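Long-range contact in putative Lipoprotein (Shewanella oneidensis, PDB 3U24), which is of unknown function but binds zinc and, as a putative lipoprotein of the DUF885 family, is probably related to metallopeptidases: residues A[412-417]-A[440-445]. Residues are numbered along the deposited sequence; the frame is centred on the assembly and turned at random.
Sequences PGHYTQ and GWAVYT. With ZN (zinc ion), chain F.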
# COMPACT_ATOMS: atom_id res chain seq x y z
N PRO A 412 8.65 16.56 5.50
CA PRO A 412 9.67 15.78 4.87
C PRO A 412 9.30 14.29 4.72
O PRO A 412 10.20 13.43 4.75
CB PRO A 412 10.82 15.94 5.83
CG PRO A 412 10.16 15.89 7.16
CD PRO A 412 8.85 16.62 6.95
N GLY A 413 8.02 14.00 4.52
CA GLY A 413 7.55 12.62 4.32
C GLY A 413 7.73 12.03 2.91
O GLY A 413 8.86 12.03 2.32
N HIS A 414 6.62 11.54 2.33
CA HIS A 414 6.75 10.77 1.08
C HIS A 414 7.48 11.45 -0.02
O HIS A 414 8.31 10.81 -0.65
CB HIS A 414 5.42 10.31 0.54
CG HIS A 414 4.80 9.23 1.33
ND1 HIS A 414 5.52 8.19 1.81
CD2 HIS A 414 3.50 9.03 1.73
CE1 HIS A 414 4.70 7.39 2.50
NE2 HIS A 414 3.46 7.88 2.39
N TYR A 415 7.21 12.71 -0.29
CA TYR A 415 7.84 13.34 -1.48
C TYR A 415 9.34 13.47 -1.26
O TYR A 415 10.14 13.14 -2.16
CB TYR A 415 7.22 14.70 -1.83
CG TYR A 415 7.94 15.45 -2.93
CD1 TYR A 415 7.89 15.02 -4.22
CD2 TYR A 415 8.69 16.61 -2.66
CE1 TYR A 415 8.55 15.69 -5.23
CE2 TYR A 415 9.34 17.29 -3.66
CZ TYR A 415 9.27 16.81 -4.96
OH TYR A 415 9.91 17.46 -6.04
N THR A 416 9.73 13.90 -0.06
CA THR A 416 11.13 14.03 0.26
C THR A 416 11.86 12.71 0.16
O THR A 416 12.96 12.65 -0.42
CB THR A 416 11.30 14.61 1.65
OG1 THR A 416 10.59 15.85 1.67
CG2 THR A 416 12.77 14.89 1.96
N GLN A 417 11.28 11.66 0.72
CA GLN A 417 11.89 10.35 0.66
C GLN A 417 12.01 9.86 -0.79
O GLN A 417 12.99 9.19 -1.14
CB GLN A 417 11.08 9.35 1.50
CG GLN A 417 11.73 7.97 1.64
CD GLN A 417 11.26 6.91 0.63
OE1 GLN A 417 12.07 6.15 0.08
NE2 GLN A 417 9.96 6.83 0.43
N GLY A 440 6.66 3.74 6.99
CA GLY A 440 7.27 4.00 8.30
C GLY A 440 7.99 5.33 8.36
O GLY A 440 7.88 6.06 9.33
N TRP A 441 8.72 5.67 7.29
CA TRP A 441 9.36 6.96 7.19
C TRP A 441 8.34 8.08 7.30
O TRP A 441 8.55 9.05 8.05
CB TRP A 441 10.16 7.09 5.89
CG TRP A 441 10.62 8.48 5.69
CD1 TRP A 441 10.03 9.46 4.90
CD2 TRP A 441 11.73 9.17 6.38
NE1 TRP A 441 10.70 10.65 5.03
CE2 TRP A 441 11.71 10.55 5.91
CE3 TRP A 441 12.69 8.78 7.29
CZ2 TRP A 441 12.64 11.47 6.34
CZ3 TRP A 441 13.59 9.74 7.76
CH2 TRP A 441 13.57 11.04 7.27
N ALA A 442 7.25 8.00 6.54
CA ALA A 442 6.28 9.07 6.54
C ALA A 442 5.67 9.23 7.91
O ALA A 442 5.55 10.36 8.37
CB ALA A 442 5.20 8.86 5.49
N VAL A 443 5.32 8.13 8.59
CA VAL A 443 4.79 8.18 9.99
C VAL A 443 5.81 8.74 10.99
O VAL A 443 5.50 9.59 11.82
CB VAL A 443 4.28 6.79 10.42
CG1 VAL A 443 3.72 6.77 11.87
CG2 VAL A 443 3.23 6.30 9.40
N TYR A 444 7.05 8.31 10.84
CA TYR A 444 8.17 8.82 11.67
C TYR A 444 8.28 10.33 11.53
O TYR A 444 8.40 11.05 12.54
CB TYR A 444 9.48 8.12 11.30
CG TYR A 444 10.69 8.85 11.76
CD1 TYR A 444 11.12 8.76 13.07
CD2 TYR A 444 11.37 9.71 10.91
CE1 TYR A 444 12.24 9.47 13.49
CE2 TYR A 444 12.46 10.42 11.34
CZ TYR A 444 12.89 10.30 12.63
OH TYR A 444 14.00 11.03 13.04
N THR A 445 8.13 10.85 10.31
CA THR A 445 8.32 12.30 10.17
C THR A 445 7.31 13.15 10.95
O THR A 445 7.63 14.24 11.42
CB THR A 445 8.40 12.79 8.72
OG1 THR A 445 7.16 12.54 8.06
CG2 THR A 445 9.57 12.15 8.00
ZN ZN F . 1.81 7.22 3.59
O HOH W 1 0.07 7.70 2.44
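The zinc site of this DUF885 protein, consistent with a gluzincin-like site of the Peptidase_MA clan, has a lengthened relative of the HExxH motif, and here His414 meets Ala442 where helix 414-423 starts against helix 435-451. NE2 of His414 binds zinc at 2.1 Å, and a water also binds the metal; His408 and, from helix 435-451, Glu439 complete the protein ligands. CB of Ala442 lies over one face of the imidazole in a CH-pi contact, 3.4 Å from His414 CE1, and backs the ligand ring. Gly413 is the N-cap, its CA 4.4 Å from Ala442 CA, the closest such pair. The carbonyl of Pro412, which follows a cis peptide bond, accepts a bent hydrogen bond (2.8 Å, N-H...O 143°) from Trp441 NE1, which approaches a lone pair of O in the carbonyl plane. With CG anti to the backbone N (chi1 170°), the indole also meets Gln417, CB to Trp441 CD1 being 3.6 Å. A leucine in place of Trp441 would probably leave the Pro412 carbonyl without this donor and open a gap beside Gln417. Thr445 packs CG2 3.9 Å from Pro412 CG, while its OG1 donates to Ala442 O at 2.7 Å.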